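Local coordinates for periplasmic binding protein (Agrobacterium tumefaciens str. B6, PDB 5L9G), which binds the opine mannopine and, as the periplasmic binding protein of an ABC transport system, probably delivers it for uptake into the cell, at residues I223-G227 against G228-G232; I77-I81 against A82-Q86; T288-N292 against M293-D297; Y320-P324 against N325-K329. All blocks are in the same frame, centred on the assembly; numbering follows the deposited sequence.

How the contacts relate
Along the chain the order is contact 2, contact 1, contact 3 and contact 4. Each is one continuous stretch that turns from a strand into a helix, closing only a short local loop, and the four follow in series with no nesting or crossing. All four rest on the same mixed sheet. Contacts 1, 2 and 3 meet at mannopine, their centres about 20 Å apart: 77-86 holds its polyol end, 223-232 its carboxylate and 288-297 its side-chain amide. Contact 4 lies about 11 Å from contact 2, centre to centre, and packs on it through Ile81 with Val322 and Pro85 with Ala328, bringing the start of helix 324-343 onto the turn after strand 76-80.

Contact 1: I223-G227 against G228-G232. With MO0 (mannopine), chain C.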
loop_
_atom_site.group_PDB
_atom_site.type_symbol
_atom_site.label_atom_id
_atom_site.label_comp_id
_atom_site.label_asym_id
_atom_site.label_seq_id
_atom_site.Cartn_x
_atom_site.Cartn_y
_atom_site.Cartn_z
ATOM N N ILE A 223 -6.725 -6.489 12.893
ATOM C CA ILE A 223 -5.717 -5.576 12.333
ATOM C C ILE A 223 -6.186 -5.065 10.992
ATOM O O ILE A 223 -6.822 -5.800 10.229
ATOM C CB ILE A 223 -4.327 -6.321 12.206
ATOM C CG1 ILE A 223 -3.205 -5.434 11.631
ATOM C CG2 ILE A 223 -4.425 -7.650 11.382
ATOM C CD1 ILE A 223 -1.802 -6.076 11.744
ATOM N N ILE A 224 -5.860 -3.805 10.707
ATOM C CA ILE A 224 -6.039 -3.260 9.373
ATOM C C ILE A 224 -4.638 -3.240 8.773
ATOM O O ILE A 224 -3.753 -2.521 9.262
ATOM C CB ILE A 224 -6.704 -1.867 9.306
ATOM C CG1 ILE A 224 -8.118 -1.887 9.935
ATOM C CG2 ILE A 224 -6.761 -1.414 7.823
ATOM C CD1 ILE A 224 -8.670 -0.491 10.280
ATOM N N THR A 225 -4.428 -4.050 7.735
ATOM C CA THR A 225 -3.129 -4.088 7.042
ATOM C C THR A 225 -3.351 -4.534 5.575
ATOM O O THR A 225 -4.489 -4.669 5.115
ATOM C CB THR A 225 -2.052 -4.896 7.843
ATOM O OG1 THR A 225 -0.750 -4.689 7.269
ATOM C CG2 THR A 225 -2.372 -6.398 7.917
ATOM N N TRP A 226 -2.253 -4.748 4.863
ATOM C CA TRP A 226 -2.255 -5.053 3.437
ATOM C C TRP A 226 -2.509 -6.540 3.164
ATOM O O TRP A 226 -1.945 -7.403 3.833
ATOM C CB TRP A 226 -0.956 -4.498 2.809
ATOM C CG TRP A 226 -0.788 -3.028 3.148
ATOM C CD1 TRP A 226 -1.706 -2.036 2.940
ATOM C CD2 TRP A 226 0.380 -2.390 3.688
ATOM N NE1 TRP A 226 -1.200 -0.819 3.358
ATOM C CE2 TRP A 226 0.096 -1.002 3.787
ATOM C CE3 TRP A 226 1.643 -2.855 4.112
ATOM C CZ2 TRP A 226 1.004 -0.087 4.322
ATOM C CZ3 TRP A 226 2.584 -1.929 4.552
ATOM C CH2 TRP A 226 2.263 -0.563 4.662
ATOM N N GLY A 227 -3.397 -6.802 2.202
ATOM C CA GLY A 227 -3.865 -8.144 1.843
ATOM C C GLY A 227 -2.782 -9.183 1.609
ATOM O O GLY A 227 -2.929 -10.341 2.009
ATOM N N GLY A 228 -1.715 -8.777 0.914
ATOM C CA GLY A 228 -0.605 -9.695 0.621
ATOM C C GLY A 228 0.114 -10.143 1.883
ATOM O O GLY A 228 0.430 -11.327 2.036
ATOM N N ARG A 229 0.306 -9.212 2.818
ATOM C CA ARG A 229 0.940 -9.511 4.115
ATOM C C ARG A 229 0.066 -10.483 4.904
ATOM O O ARG A 229 0.575 -11.450 5.488
ATOM C CB ARG A 229 1.171 -8.220 4.925
ATOM C CG ARG A 229 1.929 -7.112 4.165
ATOM C CD ARG A 229 3.338 -7.524 3.679
ATOM N NE ARG A 229 4.024 -6.371 3.081
ATOM C CZ ARG A 229 5.340 -6.175 3.119
ATOM N NH1 ARG A 229 6.140 -7.069 3.703
ATOM N NH2 ARG A 229 5.869 -5.078 2.585
ATOM N N VAL A 230 -1.263 -10.249 4.873
ATOM C CA VAL A 230 -2.220 -11.109 5.607
ATOM C C VAL A 230 -2.228 -12.516 5.014
ATOM O O VAL A 230 -2.115 -13.483 5.762
ATOM C CB VAL A 230 -3.642 -10.502 5.649
ATOM C CG1 VAL A 230 -4.632 -11.463 6.331
ATOM C CG2 VAL A 230 -3.639 -9.155 6.371
ATOM N N GLN A 231 -2.416 -12.626 3.689
ATOM C CA GLN A 231 -2.456 -13.934 3.036
ATOM C C GLN A 231 -1.145 -14.722 3.270
ATOM O O GLN A 231 -1.193 -15.927 3.535
ATOM C CB GLN A 231 -2.812 -13.808 1.536
ATOM C CG GLN A 231 -2.998 -15.204 0.875
ATOM C CD GLN A 231 -4.107 -16.047 1.504
ATOM O OE1 GLN A 231 -3.904 -17.167 1.983
ATOM N NE2 GLN A 231 -5.303 -15.520 1.557
ATOM N N GLY A 232 -0.011 -14.022 3.205
ATOM C CA GLY A 232 1.308 -14.609 3.462
ATOM C C GLY A 232 1.415 -15.172 4.881
ATOM O O GLY A 232 1.922 -16.280 5.067
HETATM O OAB MO0 C . 4.877 5.562 -0.280
HETATM C CAF MO0 C . 5.701 5.046 0.730
HETATM C CAG MO0 C . 5.095 3.853 1.447
HETATM O OAC MO0 C . 4.317 4.285 2.509
HETATM C CAH MO0 C . 4.401 2.864 0.542
HETATM O OAM MO0 C . 5.234 2.424 -0.466
HETATM C CAI MO0 C . 3.734 1.684 1.249
HETATM O OAD MO0 C . 4.676 0.909 1.927
HETATM C CAJ MO0 C . 2.872 0.877 0.321
HETATM O OAE MO0 C . 1.883 1.702 -0.225
HETATM C CAK MO0 C . 2.266 -0.388 0.948
HETATM N N MO0 C . 2.542 -1.533 0.071
HETATM C CA MO0 C . 1.799 -2.754 0.471
HETATM C C MO0 C . 2.722 -3.712 1.185
HETATM O O MO0 C . 3.880 -3.345 1.478
HETATM C CB MO0 C . 1.103 -3.432 -0.685
HETATM C CG MO0 C . 2.052 -4.218 -1.564
HETATM C CD MO0 C . 1.523 -4.466 -2.933
HETATM O OE1 MO0 C . 0.968 -5.724 -3.201
HETATM N NE2 MO0 C . 1.558 -3.626 -3.848
HETATM O OXT MO0 C . 2.325 -4.861 1.556
#
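Trp226 O accepts from Val230 N (3.1 Å) as strand 223-226 turns through about 103° into helix 228-232. This is a strand-to-helix junction on the mannopine pocket, with Trp226 at the N-cap position; the next bond in the same turn runs from Gln231 N to Gly227 O (2.9 Å, 173°). Two side chains at the junction carry the ligand. One face of the Trp226 indole receives mannopine, whose CAK lies 3.5 Å from the ring plane toward the rim, while Thr225 OG1 sits over the opposite face. Trp205, Trp156 and Tyr121 meet the same indole edge-to-face, so the plate that supports the ligand is itself wedged among aromatic rings. Arg229 leaves the helix with CG beside its own backbone N, then bends at chi2, which swings the guanidinium to the carboxylate of mannopine. It engages side-on, the carboxylate carbon lying at its edge and in its plane: Arg229 NE donates to mannopine OXT (2.7 Å) and Arg229 NH2 to mannopine O (2.9 Å), each nearly straight. Two donors on two oxygens fix the rotation of the carboxylate, and the opposite charges should strengthen the grip. NH2 also donates to Gly29 O, a second-shell bond that steadies the guanidinium. Gln231 turns its amide away from the junction, NE2 bonding to Tyr242 OH. Behind the turn, the methyls Thr225 CG2 and Val230 CG2 are pressed together at 3.4 Å, short for two carbons.

Contact 2: I77-I81 against A82-Q86. With MO0 (mannopine), chain C.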
loop_
_atom_site.group_PDB
_atom_site.type_symbol
_atom_site.label_atom_id
_atom_site.label_comp_id
_atom_site.label_asym_id
_atom_site.label_seq_id
_atom_site.Cartn_x
_atom_site.Cartn_y
_atom_site.Cartn_z
ATOM N N ILE A 77 12.480 4.438 -6.117
ATOM C CA ILE A 77 11.738 4.214 -4.877
ATOM C C ILE A 77 10.358 3.698 -5.218
ATOM O O ILE A 77 9.717 4.201 -6.159
ATOM C CB ILE A 77 11.672 5.460 -3.940
ATOM C CG1 ILE A 77 11.146 6.732 -4.679
ATOM C CG2 ILE A 77 13.033 5.697 -3.268
ATOM C CD1 ILE A 77 10.821 7.939 -3.770
ATOM N N GLN A 78 9.909 2.684 -4.465
ATOM C CA GLN A 78 8.551 2.186 -4.619
ATOM C C GLN A 78 7.733 2.963 -3.594
ATOM O O GLN A 78 8.010 2.893 -2.396
ATOM C CB GLN A 78 8.465 0.671 -4.389
ATOM C CG GLN A 78 7.056 0.122 -4.578
ATOM C CD GLN A 78 6.283 0.221 -3.282
ATOM O OE1 GLN A 78 6.652 -0.403 -2.287
ATOM N NE2 GLN A 78 5.278 1.081 -3.233
ATOM N N ILE A 79 6.747 3.727 -4.072
ATOM C CA ILE A 79 5.860 4.511 -3.210
ATOM C C ILE A 79 4.395 4.192 -3.489
ATOM O O ILE A 79 4.076 3.558 -4.504
ATOM C CB ILE A 79 6.150 6.050 -3.337
ATOM C CG1 ILE A 79 5.937 6.564 -4.790
ATOM C CG2 ILE A 79 7.551 6.404 -2.774
ATOM C CD1 ILE A 79 5.830 8.131 -4.945
ATOM N N GLY A 80 3.512 4.645 -2.597
ATOM C CA GLY A 80 2.074 4.502 -2.795
ATOM C C GLY A 80 1.594 5.662 -3.661
ATOM O O GLY A 80 2.139 6.776 -3.583
ATOM N N ILE A 81 0.587 5.410 -4.510
ATOM C CA ILE A 81 0.029 6.430 -5.412
ATOM C C ILE A 81 -0.388 7.713 -4.674
ATOM O O ILE A 81 -0.331 8.797 -5.264
ATOM C CB ILE A 81 -1.137 5.844 -6.270
ATOM C CG1 ILE A 81 -1.477 6.752 -7.481
ATOM C CG2 ILE A 81 -2.378 5.509 -5.408
ATOM C CD1 ILE A 81 -2.480 6.181 -8.519
ATOM N N ALA A 82 -0.857 7.584 -3.417
ATOM C CA ALA A 82 -1.338 8.733 -2.641
ATOM C C ALA A 82 -0.215 9.533 -1.981
ATOM O O ALA A 82 -0.484 10.622 -1.477
ATOM C CB ALA A 82 -2.398 8.299 -1.631
ATOM N N ASP A 83 1.048 9.018 -1.992
ATOM C CA ASP A 83 2.193 9.801 -1.501
ATOM C C ASP A 83 2.841 10.560 -2.658
ATOM O O ASP A 83 3.612 11.490 -2.419
ATOM C CB ASP A 83 3.253 8.900 -0.823
ATOM C CG ASP A 83 2.981 8.650 0.644
ATOM O OD1 ASP A 83 2.333 9.509 1.287
ATOM O OD2 ASP A 83 3.424 7.606 1.151
ATOM N N GLU A 84 2.540 10.156 -3.910
ATOM C CA GLU A 84 3.097 10.780 -5.112
ATOM C C GLU A 84 2.826 12.309 -5.178
ATOM O O GLU A 84 3.784 13.048 -5.413
ATOM C CB GLU A 84 2.637 10.040 -6.389
ATOM C CG GLU A 84 3.253 10.583 -7.674
ATOM C CD GLU A 84 2.501 11.689 -8.402
ATOM O OE1 GLU A 84 3.130 12.303 -9.288
ATOM O OE2 GLU A 84 1.291 11.905 -8.156
ATOM N N PRO A 85 1.594 12.822 -4.930
ATOM C CA PRO A 85 1.402 14.285 -5.006
ATOM C C PRO A 85 2.272 15.090 -4.034
ATOM O O PRO A 85 2.921 16.041 -4.471
ATOM C CB PRO A 85 -0.097 14.464 -4.750
ATOM C CG PRO A 85 -0.718 13.133 -5.103
ATOM C CD PRO A 85 0.312 12.128 -4.660
ATOM N N GLN A 86 2.334 14.692 -2.740
ATOM C CA GLN A 86 3.145 15.422 -1.754
ATOM C C GLN A 86 4.657 15.269 -1.996
ATOM O O GLN A 86 5.398 16.229 -1.761
ATOM C CB GLN A 86 2.750 15.088 -0.304
ATOM C CG GLN A 86 3.016 13.653 0.172
ATOM C CD GLN A 86 2.618 13.467 1.618
ATOM O OE1 GLN A 86 2.722 14.379 2.454
ATOM N NE2 GLN A 86 2.113 12.294 1.935
HETATM O OAB MO0 C . 4.877 5.562 -0.280
HETATM C CAF MO0 C . 5.701 5.046 0.730
HETATM C CAG MO0 C . 5.095 3.853 1.447
HETATM O OAC MO0 C . 4.317 4.285 2.509
HETATM C CAH MO0 C . 4.401 2.864 0.542
HETATM O OAM MO0 C . 5.234 2.424 -0.466
HETATM C CAI MO0 C . 3.734 1.684 1.249
HETATM O OAD MO0 C . 4.676 0.909 1.927
HETATM C CAJ MO0 C . 2.872 0.877 0.321
HETATM O OAE MO0 C . 1.883 1.702 -0.225
HETATM C CAK MO0 C . 2.266 -0.388 0.948
HETATM N N MO0 C . 2.542 -1.533 0.071
HETATM C CA MO0 C . 1.799 -2.754 0.471
HETATM C C MO0 C . 2.722 -3.712 1.185
HETATM O O MO0 C . 3.880 -3.345 1.478
HETATM C CB MO0 C . 1.103 -3.432 -0.685
HETATM C CG MO0 C . 2.052 -4.218 -1.564
HETATM C CD MO0 C . 1.523 -4.466 -2.933
HETATM O OE1 MO0 C . 0.968 -5.724 -3.201
HETATM N NE2 MO0 C . 1.558 -3.626 -3.848
HETATM O OXT MO0 C . 2.325 -4.861 1.556
#
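With chi1 at 60°, Ile79 carries CG1 between its backbone N and carbonyl carbon, and the extended branch beyond brings CD1 to 3.8 Å from Glu84 CA, the two side chains crossing obliquely. Asp83 has CG beside its own backbone N (chi1 -87°), which turns the carboxylate back past Gly80 to the polyol end of mannopine. The stretch is the turn between strand 76-80 and helix 84-89. Asp83 N donates to Gly80 O (3.0 Å), and Glu84 N adds weak bonds to Gly80 O and Ile81 O. Glu84 sends its carboxylate off to a salt bridge with Lys88. Gln86 NE2 reaches back to Asp83 OD1 (2.9 Å), meeting it on the anti side and somewhat out of the carboxylate plane; this bond holds OD1 while OD2 faces the ligand. Gln78 is held similarly: Ser27 OG and Trp32 NE1 both bond to Gln78 OE1, leaving Gln78 NE2 turned to mannopine OAM in a weak bond of 3.1 Å. The terminal hydroxyl OAB of mannopine takes a fairly straight bond from Gly80 N (2.8 Å, 163°) and gives its proton to Asp83 OD2 (2.9 Å). One hydroxyl thus serves as acceptor to the backbone and donor to a carboxylate, which should fix its position and its rotation.

Contact 3: T288-N292 against M293-D297; sequences TAPAN and MKAYD. With MO0 (mannopine), chain C.
Asn292 OD1 accepts from Lys294 N (3.1 Å), closing an Asx turn that caps the start of helix 294-299. The donor sits tilted out of the plane of the side-chain C=O, and the bond is only moderately straight (143°). Asn292 puts CG anti to its backbone N (chi1 -169°), which brings OD1 forward to Lys294 N. The rest of this residue is occupied as well: its backbone O takes Ala295 N (3.0 Å), its backbone N donates to Gln279 OE1, and ND2 donates to Ser274 O. Four bonds therefore hold one buried asparagine and tie the turn to the neighbourhood of helix 276-279. The bonds that follow, Tyr296 N to Met293 O and Asp297 N to Lys294 O, are weak. Just before strand 289-290, Thr288 OG1 donates to mannopine OE1 (2.7 Å), the amide oxygen of the ligand side chain; the hydroxyl is directed there from the position opposite the backbone N. The same OG1 also has a weak bond with Asn120 O. Between these two sites the packing is apolar, Pro290 CB lying 4.1 Å from Ala295 CB. Separately, Ala289 CB approaches the phenol oxygen of Tyr296. The proline ring also lies against the phenol end of that tyrosine, with Pro290 CG 3.6 Å from Tyr296 CZ.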
loop_
_atom_site.group_PDB
_atom_site.type_symbol
_atom_site.label_atom_id
_atom_site.label_comp_id
_atom_site.label_asym_id
_atom_site.label_seq_id
_atom_site.Cartn_x
_atom_site.Cartn_y
_atom_site.Cartn_z
ATOM N N THR A 288 -0.738 -10.268 -4.658
ATOM C CA THR A 288 -0.826 -8.912 -5.209
ATOM C C THR A 288 -1.504 -9.004 -6.584
ATOM O O THR A 288 -1.814 -10.113 -7.025
ATOM C CB THR A 288 0.543 -8.221 -5.219
ATOM O OG1 THR A 288 0.327 -6.850 -5.583
ATOM C CG2 THR A 288 1.527 -8.885 -6.188
ATOM N N ALA A 289 -1.748 -7.852 -7.245
ATOM C CA ALA A 289 -2.376 -7.813 -8.563
ATOM C C ALA A 289 -1.515 -6.959 -9.480
ATOM O O ALA A 289 -1.247 -5.822 -9.125
ATOM C CB ALA A 289 -3.774 -7.215 -8.465
ATOM N N PRO A 290 -1.057 -7.465 -10.642
ATOM C CA PRO A 290 -0.247 -6.613 -11.548
ATOM C C PRO A 290 -1.042 -5.413 -12.062
ATOM O O PRO A 290 -2.272 -5.502 -12.181
ATOM C CB PRO A 290 0.139 -7.565 -12.689
ATOM C CG PRO A 290 -0.896 -8.631 -12.670
ATOM C CD PRO A 290 -1.278 -8.808 -11.212
ATOM N N ALA A 291 -0.363 -4.278 -12.327
ATOM C CA ALA A 291 -1.051 -3.077 -12.843
ATOM C C ALA A 291 -1.098 -3.082 -14.377
ATOM O O ALA A 291 -2.006 -2.495 -14.964
ATOM C CB ALA A 291 -0.372 -1.808 -12.343
ATOM N N ASN A 292 -0.128 -3.746 -15.024
ATOM C CA ASN A 292 -0.088 -3.827 -16.487
ATOM C C ASN A 292 -1.158 -4.824 -16.971
ATOM O O ASN A 292 -1.030 -6.028 -16.747
ATOM C CB ASN A 292 1.311 -4.226 -16.973
ATOM C CG ASN A 292 1.516 -4.080 -18.461
ATOM O OD1 ASN A 292 0.587 -4.196 -19.263
ATOM N ND2 ASN A 292 2.747 -3.850 -18.865
ATOM N N MET A 293 -2.218 -4.302 -17.621
ATOM C CA MET A 293 -3.363 -5.053 -18.157
ATOM C C MET A 293 -2.941 -6.209 -19.072
ATOM O O MET A 293 -3.607 -7.244 -19.103
ATOM C CB MET A 293 -4.313 -4.111 -18.929
ATOM C CG MET A 293 -5.059 -3.133 -18.047
ATOM S SD MET A 293 -5.883 -1.768 -18.936
ATOM C CE MET A 293 -6.772 -1.029 -17.548
ATOM N N LYS A 294 -1.842 -6.023 -19.827
ATOM C CA LYS A 294 -1.304 -7.039 -20.728
ATOM C C LYS A 294 -0.786 -8.288 -19.979
ATOM O O LYS A 294 -0.789 -9.368 -20.566
ATOM C CB LYS A 294 -0.220 -6.455 -21.643
ATOM C CG LYS A 294 -0.727 -5.409 -22.636
ATOM C CD LYS A 294 0.429 -4.683 -23.336
ATOM C CE LYS A 294 0.915 -5.377 -24.588
ATOM N NZ LYS A 294 2.031 -4.632 -25.232
ATOM N N ALA A 295 -0.379 -8.160 -18.698
ATOM C CA ALA A 295 0.099 -9.293 -17.889
ATOM C C ALA A 295 -0.981 -10.384 -17.696
ATOM O O ALA A 295 -0.646 -11.570 -17.666
ATOM C CB ALA A 295 0.603 -8.812 -16.536
ATOM N N TYR A 296 -2.260 -9.982 -17.604
ATOM C CA TYR A 296 -3.404 -10.885 -17.440
ATOM C C TYR A 296 -3.593 -11.810 -18.641
ATOM O O TYR A 296 -3.882 -12.994 -18.452
ATOM C CB TYR A 296 -4.684 -10.090 -17.138
ATOM C CG TYR A 296 -4.648 -9.432 -15.779
ATOM C CD1 TYR A 296 -4.105 -8.160 -15.611
ATOM C CD2 TYR A 296 -5.103 -10.103 -14.646
ATOM C CE1 TYR A 296 -4.019 -7.571 -14.352
ATOM C CE2 TYR A 296 -5.028 -9.519 -13.383
ATOM C CZ TYR A 296 -4.481 -8.257 -13.240
ATOM O OH TYR A 296 -4.406 -7.684 -11.998
ATOM N N ASP A 297 -3.382 -11.278 -19.867
ATOM C CA ASP A 297 -3.480 -12.017 -21.130
ATOM C C ASP A 297 -2.376 -13.079 -21.209
ATOM O O ASP A 297 -2.622 -14.173 -21.715
ATOM C CB ASP A 297 -3.372 -11.060 -22.344
ATOM C CG ASP A 297 -4.195 -9.769 -22.301
ATOM O OD1 ASP A 297 -5.043 -9.626 -21.383
ATOM O OD2 ASP A 297 -3.989 -8.901 -23.185
HETATM O OAB MO0 C . 4.877 5.562 -0.280
HETATM C CAF MO0 C . 5.701 5.046 0.730
HETATM C CAG MO0 C . 5.095 3.853 1.447
HETATM O OAC MO0 C . 4.317 4.285 2.509
HETATM C CAH MO0 C . 4.401 2.864 0.542
HETATM O OAM MO0 C . 5.234 2.424 -0.466
HETATM C CAI MO0 C . 3.734 1.684 1.249
HETATM O OAD MO0 C . 4.676 0.909 1.927
HETATM C CAJ MO0 C . 2.872 0.877 0.321
HETATM O OAE MO0 C . 1.883 1.702 -0.225
HETATM C CAK MO0 C . 2.266 -0.388 0.948
HETATM N N MO0 C . 2.542 -1.533 0.071
HETATM C CA MO0 C . 1.799 -2.754 0.471
HETATM C C MO0 C . 2.722 -3.712 1.185
HETATM O O MO0 C . 3.880 -3.345 1.478
HETATM C CB MO0 C . 1.103 -3.432 -0.685
HETATM C CG MO0 C . 2.052 -4.218 -1.564
HETATM C CD MO0 C . 1.523 -4.466 -2.933
HETATM O OE1 MO0 C . 0.968 -5.724 -3.201
HETATM N NE2 MO0 C . 1.558 -3.626 -3.848
HETATM O OXT MO0 C . 2.325 -4.861 1.556
#

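Contact 4: Y320-P324 against N325-K329; sequences YSVDP and NFWAK. With EDO (1,2-ethanediol), chain F.
Trp327 reaches back from the first turn of its helix to the residues that lead into it. Trp327 CB lies 3.8 Å from Pro324 O, one turn earlier. CG sits beside the backbone N (chi1 -69°), which aims the pyrrole side of the indole at the preceding loop: Trp327 CD1 comes to 3.3 Å from Asp323 O, which lies at the ring edge near its plane, and to 4.1 Å from Val322 CG2. NE1, next along, also passes that methyl but gives its hydrogen to Glu164 OE1. Over one face of the Trp327 indole stands Phe326 CD2, 3.6 Å above the plane and toward the rim, while Ile163 and Tyr178 also pack on the tryptophan. The helix entered here is 324-343, and Asp323 is its N-cap: with CG anti to its own backbone N, OD1 swings forward to accept from Asn325 N (3.0 Å), which meets it from well above the carboxylate plane. The negative charge there would probably favour the helix start. Pro324 takes the first helical position, where no backbone N-H is needed, and its O accepts from Ala328 N (2.8 Å). Asp323 O receives weak bonds from Phe326 N and Trp327 N. Asp323 N is bound by Tyr178 OH. Farther along, 1,2-ethanediol, probably from the crystallisation liquor, makes weak bonds to Ala328 O and Lys329 O, the latter from O2 at 3.1 Å.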
loop_
_atom_site.group_PDB
_atom_site.type_symbol
_atom_site.label_atom_id
_atom_site.label_comp_id
_atom_site.label_asym_id
_atom_site.label_seq_id
_atom_site.Cartn_x
_atom_site.Cartn_y
_atom_site.Cartn_z
ATOM N N TYR A 320 -13.511 0.577 -2.000
ATOM C CA TYR A 320 -13.549 1.924 -2.560
ATOM C C TYR A 320 -12.074 2.215 -2.901
ATOM O O TYR A 320 -11.188 1.690 -2.223
ATOM C CB TYR A 320 -14.145 2.951 -1.566
ATOM C CG TYR A 320 -13.208 3.240 -0.420
ATOM C CD1 TYR A 320 -13.049 2.330 0.621
ATOM C CD2 TYR A 320 -12.387 4.365 -0.435
ATOM C CE1 TYR A 320 -12.122 2.545 1.632
ATOM C CE2 TYR A 320 -11.433 4.573 0.554
ATOM C CZ TYR A 320 -11.326 3.674 1.601
ATOM O OH TYR A 320 -10.392 3.869 2.581
ATOM N N SER A 321 -11.818 3.010 -3.949
ATOM C CA SER A 321 -10.442 3.328 -4.352
ATOM C C SER A 321 -9.853 4.474 -3.550
ATOM O O SER A 321 -10.563 5.436 -3.234
ATOM C CB SER A 321 -10.371 3.657 -5.837
ATOM O OG SER A 321 -10.528 2.500 -6.638
ATOM N N VAL A 322 -8.535 4.402 -3.256
ATOM C CA VAL A 322 -7.841 5.525 -2.596
ATOM C C VAL A 322 -7.982 6.757 -3.518
ATOM O O VAL A 322 -7.995 6.597 -4.743
ATOM C CB VAL A 322 -6.347 5.183 -2.274
ATOM C CG1 VAL A 322 -5.532 4.921 -3.541
ATOM C CG2 VAL A 322 -5.676 6.253 -1.409
ATOM N N ASP A 323 -8.100 7.963 -2.947
ATOM C CA ASP A 323 -8.194 9.160 -3.761
ATOM C C ASP A 323 -6.944 10.002 -3.584
ATOM O O ASP A 323 -6.823 10.705 -2.580
ATOM C CB ASP A 323 -9.469 9.979 -3.466
ATOM C CG ASP A 323 -9.708 11.159 -4.404
ATOM O OD1 ASP A 323 -8.846 11.406 -5.299
ATOM O OD2 ASP A 323 -10.732 11.839 -4.238
ATOM N N PRO A 324 -6.008 9.953 -4.558
ATOM C CA PRO A 324 -4.775 10.762 -4.437
ATOM C C PRO A 324 -5.042 12.268 -4.344
ATOM O O PRO A 324 -4.238 12.967 -3.731
ATOM C CB PRO A 324 -3.973 10.405 -5.688
ATOM C CG PRO A 324 -4.546 9.104 -6.162
ATOM C CD PRO A 324 -6.006 9.153 -5.799
ATOM N N ASN A 325 -6.163 12.764 -4.923
ATOM C CA ASN A 325 -6.535 14.186 -4.854
ATOM C C ASN A 325 -6.778 14.627 -3.409
ATOM O O ASN A 325 -6.391 15.736 -3.057
ATOM C CB ASN A 325 -7.747 14.493 -5.736
ATOM C CG ASN A 325 -7.526 14.279 -7.220
ATOM O OD1 ASN A 325 -8.438 13.891 -7.958
ATOM N ND2 ASN A 325 -6.313 14.510 -7.699
ATOM N N PHE A 326 -7.369 13.744 -2.562
ATOM C CA PHE A 326 -7.584 14.043 -1.146
ATOM C C PHE A 326 -6.218 14.194 -0.467
ATOM O O PHE A 326 -5.984 15.162 0.260
ATOM C CB PHE A 326 -8.373 12.923 -0.440
ATOM C CG PHE A 326 -8.440 13.118 1.061
ATOM C CD1 PHE A 326 -9.352 14.011 1.624
ATOM C CD2 PHE A 326 -7.567 12.443 1.907
ATOM C CE1 PHE A 326 -9.378 14.227 3.004
ATOM C CE2 PHE A 326 -7.595 12.664 3.287
ATOM C CZ PHE A 326 -8.502 13.553 3.826
ATOM N N TRP A 327 -5.334 13.202 -0.686
ATOM C CA TRP A 327 -4.003 13.160 -0.102
ATOM C C TRP A 327 -3.102 14.287 -0.620
ATOM O O TRP A 327 -2.266 14.774 0.133
ATOM C CB TRP A 327 -3.405 11.763 -0.263
ATOM C CG TRP A 327 -4.155 10.802 0.612
ATOM C CD1 TRP A 327 -5.198 10.002 0.244
ATOM C CD2 TRP A 327 -4.086 10.742 2.041
ATOM N NE1 TRP A 327 -5.727 9.376 1.353
ATOM C CE2 TRP A 327 -5.063 9.816 2.471
ATOM C CE3 TRP A 327 -3.249 11.341 3.001
ATOM C CZ2 TRP A 327 -5.259 9.510 3.821
ATOM C CZ3 TRP A 327 -3.435 11.025 4.335
ATOM C CH2 TRP A 327 -4.414 10.103 4.733
ATOM N N ALA A 328 -3.344 14.779 -1.840
ATOM C CA ALA A 328 -2.602 15.921 -2.393
ATOM C C ALA A 328 -2.875 17.192 -1.562
ATOM O O ALA A 328 -1.991 18.028 -1.366
ATOM C CB ALA A 328 -3.022 16.156 -3.841
ATOM N N LYS A 329 -4.099 17.317 -1.068
ATOM C CA LYS A 329 -4.565 18.478 -0.329
ATOM C C LYS A 329 -4.401 18.377 1.198
ATOM O O LYS A 329 -4.081 19.377 1.828
ATOM C CB LYS A 329 -6.040 18.726 -0.723
ATOM C CG LYS A 329 -6.635 20.033 -0.331
ATOM C CD LYS A 329 -8.075 20.119 -0.844
ATOM C CE LYS A 329 -8.758 21.336 -0.318
ATOM N NZ LYS A 329 -10.168 21.426 -0.804
HETATM C C1 EDO F . -2.419 21.583 -0.518
HETATM O O1 EDO F . -2.849 21.263 -1.843
HETATM C C2 EDO F . -3.625 22.053 0.343
HETATM O O2 EDO F . -3.247 22.325 1.686
#